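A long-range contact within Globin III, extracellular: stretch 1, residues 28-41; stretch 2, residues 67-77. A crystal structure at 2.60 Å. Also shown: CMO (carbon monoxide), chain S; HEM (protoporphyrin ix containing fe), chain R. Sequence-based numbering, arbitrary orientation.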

ATOM      1  N   SER C  28     -12.739  11.307 -29.004  1.00 43.91           N
ATOM      2  CA  SER C  28     -13.793  10.318 -28.890  1.00 42.70           C
ATOM      3  C   SER C  28     -14.429   9.971 -30.233  1.00 38.67           C
ATOM      4  O   SER C  28     -14.936   8.863 -30.394  1.00 38.83           O
ATOM      5  CB  SER C  28     -14.858  10.781 -27.889  1.00 43.04           C
ATOM      6  OG  SER C  28     -15.495  11.973 -28.328  1.00 47.27           O
ATOM      7  N   SER C  29     -14.411  10.902 -31.188  1.00 37.19           N
ATOM      8  CA  SER C  29     -14.874  10.598 -32.544  1.00 37.63           C
ATOM      9  C   SER C  29     -14.029   9.479 -33.130  1.00 37.35           C
ATOM     10  O   SER C  29     -14.557   8.542 -33.733  1.00 37.57           O
ATOM     11  CB  SER C  29     -14.791  11.832 -33.451  1.00 36.97           C
ATOM     12  OG  SER C  29     -13.438  12.265 -33.574  1.00 37.95           O
ATOM     13  N   LYS C  30     -12.716   9.582 -32.940  1.00 36.85           N
ATOM     14  CA  LYS C  30     -11.796   8.585 -33.460  1.00 37.94           C
ATOM     15  C   LYS C  30     -12.170   7.195 -32.939  1.00 35.71           C
ATOM     16  O   LYS C  30     -12.224   6.228 -33.704  1.00 36.94           O
ATOM     17  CB  LYS C  30     -10.349   8.945 -33.101  1.00 39.37           C
ATOM     18  CG  LYS C  30      -9.301   8.305 -34.012  1.00 41.34           C
ATOM     19  CD  LYS C  30      -9.195   9.010 -35.362  1.00 50.43           C
ATOM     20  CE  LYS C  30      -8.456  10.335 -35.245  1.00 52.89           C
ATOM     21  NZ  LYS C  30      -8.424  11.078 -36.538  1.00 47.07           N
ATOM     22  N   ILE C  31     -12.451   7.122 -31.641  1.00 33.47           N
ATOM     23  CA  ILE C  31     -12.826   5.881 -30.976  1.00 30.96           C
ATOM     24  C   ILE C  31     -14.209   5.401 -31.392  1.00 28.93           C
ATOM     25  O   ILE C  31     -14.412   4.201 -31.585  1.00 31.18           O
ATOM     26  CB  ILE C  31     -12.770   6.069 -29.451  1.00 31.47           C
ATOM     27  CG1 ILE C  31     -11.326   6.306 -29.008  1.00 34.64           C
ATOM     28  CG2 ILE C  31     -13.362   4.857 -28.722  1.00 29.20           C
ATOM     29  CD1 ILE C  31     -11.194   6.901 -27.621  1.00 39.83           C
ATOM     30  N   LYS C  32     -15.155   6.329 -31.520  1.00 25.90           N
ATOM     31  CA  LYS C  32     -16.517   5.967 -31.904  1.00 26.81           C
ATOM     32  C   LYS C  32     -16.540   5.390 -33.313  1.00 25.63           C
ATOM     33  O   LYS C  32     -17.136   4.330 -33.544  1.00 25.03           O
ATOM     34  CB  LYS C  32     -17.474   7.160 -31.771  1.00 27.60           C
ATOM     35  CG  LYS C  32     -17.956   7.424 -30.345  1.00 27.90           C
ATOM     36  CD  LYS C  32     -18.505   8.837 -30.201  1.00 29.79           C
ATOM     37  CE  LYS C  32     -19.105   9.076 -28.800  1.00 26.15           C
ATOM     38  NZ  LYS C  32     -19.491  10.527 -28.653  1.00 22.70           N
ATOM     39  N   ILE C  33     -15.862   6.068 -34.238  1.00 24.87           N
ATOM     40  CA  ILE C  33     -15.765   5.616 -35.626  1.00 24.50           C
ATOM     41  C   ILE C  33     -15.078   4.253 -35.767  1.00 24.83           C
ATOM     42  O   ILE C  33     -15.592   3.370 -36.451  1.00 24.33           O
ATOM     43  CB  ILE C  33     -15.072   6.685 -36.499  1.00 25.17           C
ATOM     44  CG1 ILE C  33     -15.978   7.910 -36.645  1.00 22.05           C
ATOM     45  CG2 ILE C  33     -14.726   6.121 -37.878  1.00 20.14           C
ATOM     46  CD1 ILE C  33     -15.263   9.144 -37.199  1.00 26.20           C
ATOM     47  N   GLY C  34     -13.934   4.082 -35.108  1.00 25.33           N
ATOM     48  CA  GLY C  34     -13.195   2.821 -35.163  1.00 26.24           C
ATOM     49  C   GLY C  34     -14.012   1.657 -34.641  1.00 27.82           C
ATOM     50  O   GLY C  34     -14.115   0.615 -35.296  1.00 28.02           O
ATOM     51  N   PHE C  35     -14.607   1.845 -33.469  1.00 29.43           N
ATOM     52  CA  PHE C  35     -15.359   0.786 -32.813  1.00 29.40           C
ATOM     53  C   PHE C  35     -16.633   0.434 -33.583  1.00 27.56           C
ATOM     54  O   PHE C  35     -16.885  -0.738 -33.867  1.00 26.03           O
ATOM     55  CB  PHE C  35     -15.664   1.170 -31.361  1.00 30.70           C
ATOM     56  CG  PHE C  35     -16.140   0.025 -30.515  1.00 32.56           C
ATOM     57  CD1 PHE C  35     -15.485  -1.204 -30.543  1.00 31.03           C
ATOM     58  CD2 PHE C  35     -17.235   0.182 -29.670  1.00 33.37           C
ATOM     59  CE1 PHE C  35     -15.924  -2.266 -29.757  1.00 31.30           C
ATOM     60  CE2 PHE C  35     -17.680  -0.872 -28.876  1.00 30.06           C
ATOM     61  CZ  PHE C  35     -17.024  -2.097 -28.920  1.00 27.54           C
ATOM     62  N   GLY C  36     -17.410   1.457 -33.937  1.00 26.30           N
ATOM     63  CA  GLY C  36     -18.650   1.287 -34.696  1.00 25.63           C
ATOM     64  C   GLY C  36     -18.435   0.647 -36.053  1.00 27.44           C
ATOM     65  O   GLY C  36     -19.183  -0.254 -36.446  1.00 26.94           O
ATOM     66  N   ARG C  37     -17.416   1.117 -36.767  1.00 27.99           N
ATOM     67  CA  ARG C  37     -17.013   0.500 -38.026  1.00 29.59           C
ATOM     68  C   ARG C  37     -16.715  -0.990 -37.816  1.00 29.90           C
ATOM     69  O   ARG C  37     -17.244  -1.838 -38.539  1.00 29.74           O
ATOM     70  CB  ARG C  37     -15.811   1.242 -38.616  1.00 31.20           C
ATOM     71  CG  ARG C  37     -15.502   0.923 -40.071  1.00 35.02           C
ATOM     72  CD  ARG C  37     -14.386  -0.106 -40.222  1.00 41.38           C
ATOM     73  NE  ARG C  37     -13.431   0.261 -41.265  1.00 47.89           N
ATOM     74  CZ  ARG C  37     -12.783   1.421 -41.312  1.00 51.81           C
ATOM     75  NH1 ARG C  37     -12.995   2.364 -40.386  1.00 52.08           N
ATOM     76  NH2 ARG C  37     -11.921   1.654 -42.294  1.00 48.25           N
ATOM     77  N   LEU C  38     -15.897  -1.300 -36.812  1.00 28.92           N
ATOM     78  CA  LEU C  38     -15.568  -2.683 -36.495  1.00 29.69           C
ATOM     79  C   LEU C  38     -16.834  -3.517 -36.267  1.00 30.56           C
ATOM     80  O   LEU C  38     -16.997  -4.577 -36.878  1.00 31.11           O
ATOM     81  CB  LEU C  38     -14.656  -2.748 -35.270  1.00 30.92           C
ATOM     82  CG  LEU C  38     -14.434  -4.161 -34.722  1.00 32.42           C
ATOM     83  CD1 LEU C  38     -13.036  -4.657 -35.054  1.00 42.73           C
ATOM     84  CD2 LEU C  38     -14.674  -4.182 -33.222  1.00 36.66           C
ATOM     85  N   LEU C  39     -17.725  -3.025 -35.406  1.00 30.17           N
ATOM     86  CA  LEU C  39     -18.973  -3.732 -35.092  1.00 29.77           C
ATOM     87  C   LEU C  39     -19.834  -4.032 -36.317  1.00 28.03           C
ATOM     88  O   LEU C  39     -20.206  -5.185 -36.543  1.00 27.05           O
ATOM     89  CB  LEU C  39     -19.792  -2.969 -34.044  1.00 29.28           C
ATOM     90  CG  LEU C  39     -19.131  -2.730 -32.682  1.00 29.79           C
ATOM     91  CD1 LEU C  39     -19.931  -1.721 -31.867  1.00 28.05           C
ATOM     92  CD2 LEU C  39     -18.924  -4.028 -31.901  1.00 24.23           C
ATOM     93  N   LEU C  40     -20.154  -3.009 -37.101  1.00 28.09           N
ATOM     94  CA  LEU C  40     -21.025  -3.202 -38.255  1.00 30.05           C
ATOM     95  C   LEU C  40     -20.350  -4.048 -39.327  1.00 31.47           C
ATOM     96  O   LEU C  40     -20.983  -4.921 -39.932  1.00 28.83           O
ATOM     97  CB  LEU C  40     -21.475  -1.856 -38.818  1.00 31.47           C
ATOM     98  CG  LEU C  40     -22.344  -1.032 -37.865  1.00 29.31           C
ATOM     99  CD1 LEU C  40     -22.614   0.338 -38.467  1.00 31.96           C
ATOM    100  CD2 LEU C  40     -23.663  -1.744 -37.554  1.00 28.77           C
ATOM    101  N   THR C  41     -19.063  -3.797 -39.549  1.00 33.69           N
ATOM    102  CA  THR C  41     -18.272  -4.599 -40.480  1.00 36.06           C
ATOM    103  C   THR C  41     -18.351  -6.093 -40.147  1.00 36.72           C
ATOM    104  O   THR C  41     -18.581  -6.920 -41.036  1.00 38.90           O
ATOM    105  CB  THR C  41     -16.812  -4.095 -40.500  1.00 35.23           C
ATOM    106  OG1 THR C  41     -16.676  -3.098 -41.520  1.00 37.61           O
ATOM    107  CG2 THR C  41     -15.835  -5.189 -40.947  1.00 38.42           C
ATOM    108  N   PHE C  67     -19.907   6.415 -44.283  1.00 33.87           N
ATOM    109  CA  PHE C  67     -20.011   5.342 -43.304  1.00 33.51           C
ATOM    110  C   PHE C  67     -19.540   5.802 -41.929  1.00 33.25           C
ATOM    111  O   PHE C  67     -20.132   5.440 -40.909  1.00 34.82           O
ATOM    112  CB  PHE C  67     -19.272   4.076 -43.758  1.00 30.23           C
ATOM    113  CG  PHE C  67     -19.698   2.845 -43.011  1.00 33.67           C
ATOM    114  CD1 PHE C  67     -21.029   2.423 -43.047  1.00 32.15           C
ATOM    115  CD2 PHE C  67     -18.787   2.124 -42.247  1.00 31.39           C
ATOM    116  CE1 PHE C  67     -21.443   1.294 -42.344  1.00 28.82           C
ATOM    117  CE2 PHE C  67     -19.190   0.991 -41.543  1.00 30.10           C
ATOM    118  CZ  PHE C  67     -20.522   0.575 -41.592  1.00 29.46           C
ATOM    119  N   SER C  68     -18.487   6.618 -41.918  1.00 31.65           N
ATOM    120  CA  SER C  68     -17.971   7.209 -40.690  1.00 30.83           C
ATOM    121  C   SER C  68     -19.048   7.951 -39.906  1.00 31.30           C
ATOM    122  O   SER C  68     -19.226   7.693 -38.714  1.00 33.25           O
ATOM    123  CB  SER C  68     -16.795   8.143 -40.982  1.00 31.47           C
ATOM    124  OG  SER C  68     -15.619   7.405 -41.264  1.00 27.60           O
ATOM    125  N   ALA C  69     -19.759   8.866 -40.569  1.00 30.75           N
ATOM    126  CA  ALA C  69     -20.847   9.609 -39.927  1.00 28.95           C
ATOM    127  C   ALA C  69     -21.880   8.652 -39.348  1.00 29.78           C
ATOM    128  O   ALA C  69     -22.343   8.820 -38.212  1.00 31.80           O
ATOM    129  CB  ALA C  69     -21.500  10.570 -40.911  1.00 26.87           C
ATOM    130  N   HIS C  70     -22.220   7.637 -40.127  1.00 26.34           N
ATOM    131  CA  HIS C  70     -23.180   6.662 -39.685  1.00 25.24           C
ATOM    132  C   HIS C  70     -22.711   5.930 -38.424  1.00 26.25           C
ATOM    133  O   HIS C  70     -23.496   5.690 -37.507  1.00 27.00           O
ATOM    134  CB  HIS C  70     -23.424   5.675 -40.801  1.00 26.00           C
ATOM    135  CG  HIS C  70     -24.274   4.527 -40.392  1.00 25.06           C
ATOM    136  ND1 HIS C  70     -25.638   4.637 -40.237  1.00 27.24           N
ATOM    137  CD2 HIS C  70     -23.956   3.247 -40.096  1.00 27.35           C
ATOM    138  CE1 HIS C  70     -26.126   3.467 -39.873  1.00 34.17           C
ATOM    139  NE2 HIS C  70     -25.126   2.608 -39.779  1.00 33.74           N
ATOM    140  N   ALA C  71     -21.433   5.568 -38.391  1.00 24.90           N
ATOM    141  CA  ALA C  71     -20.881   4.851 -37.254  1.00 23.07           C
ATOM    142  C   ALA C  71     -20.958   5.713 -35.998  1.00 24.59           C
ATOM    143  O   ALA C  71     -21.262   5.207 -34.917  1.00 22.84           O
ATOM    144  CB  ALA C  71     -19.457   4.427 -37.535  1.00 26.19           C
ATOM    145  N   LEU C  72     -20.692   7.011 -36.147  1.00 24.52           N
ATOM    146  CA  LEU C  72     -20.892   7.972 -35.063  1.00 24.33           C
ATOM    147  C   LEU C  72     -22.346   7.972 -34.628  1.00 25.01           C
ATOM    148  O   LEU C  72     -22.653   8.053 -33.437  1.00 25.19           O
ATOM    149  CB  LEU C  72     -20.502   9.386 -35.507  1.00 23.34           C
ATOM    150  CG  LEU C  72     -19.008   9.673 -35.632  1.00 29.14           C
ATOM    151  CD1 LEU C  72     -18.781  10.981 -36.356  1.00 21.31           C
ATOM    152  CD2 LEU C  72     -18.343   9.705 -34.257  1.00 21.68           C
ATOM    153  N   ARG C  73     -23.234   7.875 -35.611  1.00 25.75           N
ATOM    154  CA  ARG C  73     -24.666   7.931 -35.373  1.00 26.79           C
ATOM    155  C   ARG C  73     -25.153   6.755 -34.522  1.00 26.08           C
ATOM    156  O   ARG C  73     -25.835   6.969 -33.519  1.00 26.32           O
ATOM    157  CB  ARG C  73     -25.417   8.021 -36.700  1.00 26.16           C
ATOM    158  CG  ARG C  73     -26.444   9.141 -36.736  1.00 30.10           C
ATOM    159  CD  ARG C  73     -26.401   9.980 -38.004  1.00 29.68           C
ATOM    160  NE  ARG C  73     -26.424   9.140 -39.197  1.00 30.45           N
ATOM    161  CZ  ARG C  73     -25.781   9.406 -40.326  1.00 25.35           C
ATOM    162  NH1 ARG C  73     -25.039  10.503 -40.452  1.00 21.14           N
ATOM    163  NH2 ARG C  73     -25.871   8.554 -41.343  1.00 26.70           N
ATOM    164  N   ILE C  74     -24.802   5.528 -34.910  1.00 24.65           N
ATOM    165  CA  ILE C  74     -25.169   4.343 -34.124  1.00 23.70           C
ATOM    166  C   ILE C  74     -24.515   4.339 -32.748  1.00 24.65           C
ATOM    167  O   ILE C  74     -25.134   3.947 -31.753  1.00 24.57           O
ATOM    168  CB  ILE C  74     -24.799   3.025 -34.835  1.00 23.60           C
ATOM    169  CG1 ILE C  74     -25.060   1.850 -33.876  1.00 23.74           C
ATOM    170  CG2 ILE C  74     -23.337   3.037 -35.294  1.00 25.54           C
ATOM    171  CD1 ILE C  74     -24.609   0.452 -34.370  1.00 32.58           C
ATOM    172  N   LEU C  75     -23.252   4.752 -32.704  1.00 23.55           N
ATOM    173  CA  LEU C  75     -22.501   4.761 -31.463  1.00 23.77           C
ATOM    174  C   LEU C  75     -23.092   5.767 -30.491  1.00 23.64           C
ATOM    175  O   LEU C  75     -23.115   5.522 -29.284  1.00 24.71           O
ATOM    176  CB  LEU C  75     -21.027   5.082 -31.719  1.00 26.19           C
ATOM    177  CG  LEU C  75     -20.001   4.087 -31.169  1.00 26.65           C
ATOM    178  CD1 LEU C  75     -20.118   3.894 -29.657  1.00 25.67           C
ATOM    179  CD2 LEU C  75     -20.113   2.750 -31.885  1.00 23.35           C
ATOM    180  N   ASN C  76     -23.566   6.895 -31.014  1.00 20.71           N
ATOM    181  CA  ASN C  76     -24.247   7.867 -30.172  1.00 20.10           C
ATOM    182  C   ASN C  76     -25.634   7.403 -29.767  1.00 19.48           C
ATOM    183  O   ASN C  76     -26.139   7.789 -28.711  1.00 20.15           O
ATOM    184  CB  ASN C  76     -24.270   9.252 -30.814  1.00 19.25           C
ATOM    185  CG  ASN C  76     -23.047  10.075 -30.446  1.00 27.66           C
ATOM    186  OD1 ASN C  76     -22.014   9.533 -30.041  1.00 37.01           O
ATOM    187  ND2 ASN C  76     -23.160  11.390 -30.577  1.00 31.70           N
ATOM    188  N   GLY C  77     -26.234   6.553 -30.599  1.00 17.97           N
ATOM    189  CA  GLY C  77     -27.516   5.939 -30.273  1.00 16.71           C
ATOM    190  C   GLY C  77     -27.354   5.026 -29.076  1.00 18.43           C
ATOM    191  O   GLY C  77     -28.183   5.037 -28.163  1.00 16.59           O
TER
HETATM  192  C   CMO S1163     -26.918   1.281 -37.079  1.00 30.61           C
HETATM  193  O   CMO S1163     -25.775   0.895 -37.252  1.00 37.65           O
HETATM  194  CHA HEM R 160     -29.703   3.682 -38.684  1.00 29.00           C
HETATM  195  CHB HEM R 160     -28.937   3.210 -33.864  1.00 30.82           C
HETATM  196  CHC HEM R 160     -28.341  -1.607 -34.359  1.00 31.01           C
HETATM  197  CHD HEM R 160     -29.465  -1.173 -39.122  1.00 25.92           C
HETATM  198  C1A HEM R 160     -29.478   4.011 -37.263  1.00 30.17           C
HETATM  199  C2A HEM R 160     -29.476   5.332 -36.819  1.00 26.95           C
HETATM  200  C3A HEM R 160     -29.247   5.243 -35.374  1.00 26.59           C
HETATM  201  C4A HEM R 160     -29.145   3.785 -35.192  1.00 27.12           C
HETATM  202  CMA HEM R 160     -29.143   6.339 -34.344  1.00 27.67           C
HETATM  203  CAA HEM R 160     -29.658   6.585 -37.635  1.00 28.76           C
HETATM  204  CBA HEM R 160     -31.086   7.079 -37.504  1.00 28.19           C
HETATM  205  CGA HEM R 160     -31.193   8.352 -38.300  1.00 30.10           C
HETATM  206  O1A HEM R 160     -30.803   9.418 -37.778  1.00 35.26           O
HETATM  207  O2A HEM R 160     -31.665   8.289 -39.455  1.00 32.20           O
HETATM  208  C1B HEM R 160     -28.697   1.801 -33.568  1.00 27.32           C
HETATM  209  C2B HEM R 160     -28.366   1.395 -32.281  1.00 32.61           C
HETATM  210  C3B HEM R 160     -28.188   0.066 -32.481  1.00 32.12           C
HETATM  211  C4B HEM R 160     -28.437  -0.255 -33.798  1.00 27.91           C
HETATM  212  CMB HEM R 160     -28.223   2.197 -31.007  1.00 28.34           C
HETATM  213  CAB HEM R 160     -27.897  -0.786 -31.493  1.00 29.10           C
HETATM  214  CBB HEM R 160     -27.533  -1.340 -30.302  1.00 33.25           C
HETATM  215  C1C HEM R 160     -28.598  -1.918 -35.776  1.00 29.06           C
HETATM  216  C2C HEM R 160     -28.495  -3.210 -36.266  1.00 28.59           C
HETATM  217  C3C HEM R 160     -28.830  -3.055 -37.585  1.00 32.08           C
HETATM  218  C4C HEM R 160     -29.066  -1.719 -37.813  1.00 29.13           C
HETATM  219  CMC HEM R 160     -28.148  -4.478 -35.528  1.00 24.18           C
HETATM  220  CAC HEM R 160     -28.838  -4.137 -38.601  1.00 38.80           C
HETATM  221  CBC HEM R 160     -29.936  -4.720 -39.240  1.00 37.95           C
HETATM  222  C1D HEM R 160     -29.644   0.248 -39.455  1.00 24.37           C
HETATM  223  C2D HEM R 160     -29.884   0.661 -40.764  1.00 28.38           C
HETATM  224  C3D HEM R 160     -29.967   2.035 -40.691  1.00 26.57           C
HETATM  225  C4D HEM R 160     -29.738   2.322 -39.255  1.00 26.76           C
HETATM  226  CMD HEM R 160     -30.038  -0.216 -41.984  1.00 23.61           C
HETATM  227  CAD HEM R 160     -30.216   3.013 -41.806  1.00 26.00           C
HETATM  228  CBD HEM R 160     -28.869   3.333 -42.439  1.00 29.76           C
HETATM  229  CGD HEM R 160     -29.119   4.404 -43.462  1.00 33.11           C
HETATM  230  O1D HEM R 160     -29.394   4.069 -44.633  1.00 36.82           O
HETATM  231  O2D HEM R 160     -29.049   5.587 -43.078  1.00 38.03           O
HETATM  232  NA  HEM R 160     -29.309   3.047 -36.313  1.00 25.97           N
HETATM  233  NB  HEM R 160     -28.749   0.842 -34.535  1.00 28.48           N
HETATM  234  NC  HEM R 160     -28.958  -0.977 -36.697  1.00 24.87           N
HETATM  235  ND  HEM R 160     -29.538   1.213 -38.506  1.00 29.23           N
HETATM  236 FE   HEM R 160     -29.177   1.032 -36.514  1.00 25.72          FE

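This is a close, nearly perpendicular helix-on-helix packing, centred on a glycine and an alanine, flanked by apolar side chains and supplemented by one weak hydrogen bond. Both stretches are helical throughout; their axes approach to 8.1 Å with an angle of 93° between their N-to-C directions, and the contact buries 708 Å² summed over both sides.

The crossing point is marked by Gly36 and Ala71, whose CA atoms lie 4.9 Å apart. So short a spacing is possible because little intervenes: Ala71 points its methyl toward the other helix, where Ala71 CB sits 4.0 Å from Arg37 N and 4.2 Å from Gly36 C, packing directly on backbone. The absence of a side chain at Gly36 is part of the fit. An ideal CB built there would lie 3.1 Å from Leu75 CD2 and 3.2 Å from Ala71 CB, both tight. In the deposited structure Leu75 CD2 instead rests 3.5 Å from Gly36 CA.

Leu75, which also points toward the first helix, extends this apolar patch. Its CD2 reaches Phe35 CD2 at 4.4 Å and Leu39 CD1 at 4.5 Å, looser van der Waals contacts than that with the glycine. Leu72 starts sideways, but its end comes nearer, bringing Leu72 CG to 3.6 Å from Ile33 CG1 and Leu72 CD2 to 3.7 Å from Lys32 CB.

Lys32 combines two kinds of chemistry. Its aliphatic portion lies against leucines, with Lys32 CG 4.0 Å from Leu75 CG, while its extended chain (chi2 to chi4 all t) carries the amino group to Asn76. There Lys32 NZ donates a weak hydrogen bond to Asn76 OD1 at 3.0 Å, the only hydrogen bond between the stretches. A charged donor thus meets a neutral amide oxygen, while the hydrocarbon part of the lysine remains in apolar surroundings.

Towards the other end of the contact, Leu40 points toward the second helix. Leu40 CD1 lies 3.8 Å from Phe67 CZ and 3.6 Å from His70 CD2, the latter approach being at the edge of the imidazole; Leu40 CD2 is 4.0 Å from Ile74 CD1. Arg37 adds an aliphatic contact, its CG 4.0 Å from Phe67 CE2 at the ring edge.

This end also borders the ligand, as expected for a globin. Leu40 CD2 and Ile74 CD1 stand 3.4 and 3.1 Å from CMO O, respectively, and His70 NE2 donates a weak hydrogen bond to CMO O at 3.1 Å, with an N-H...acceptor angle of 123°.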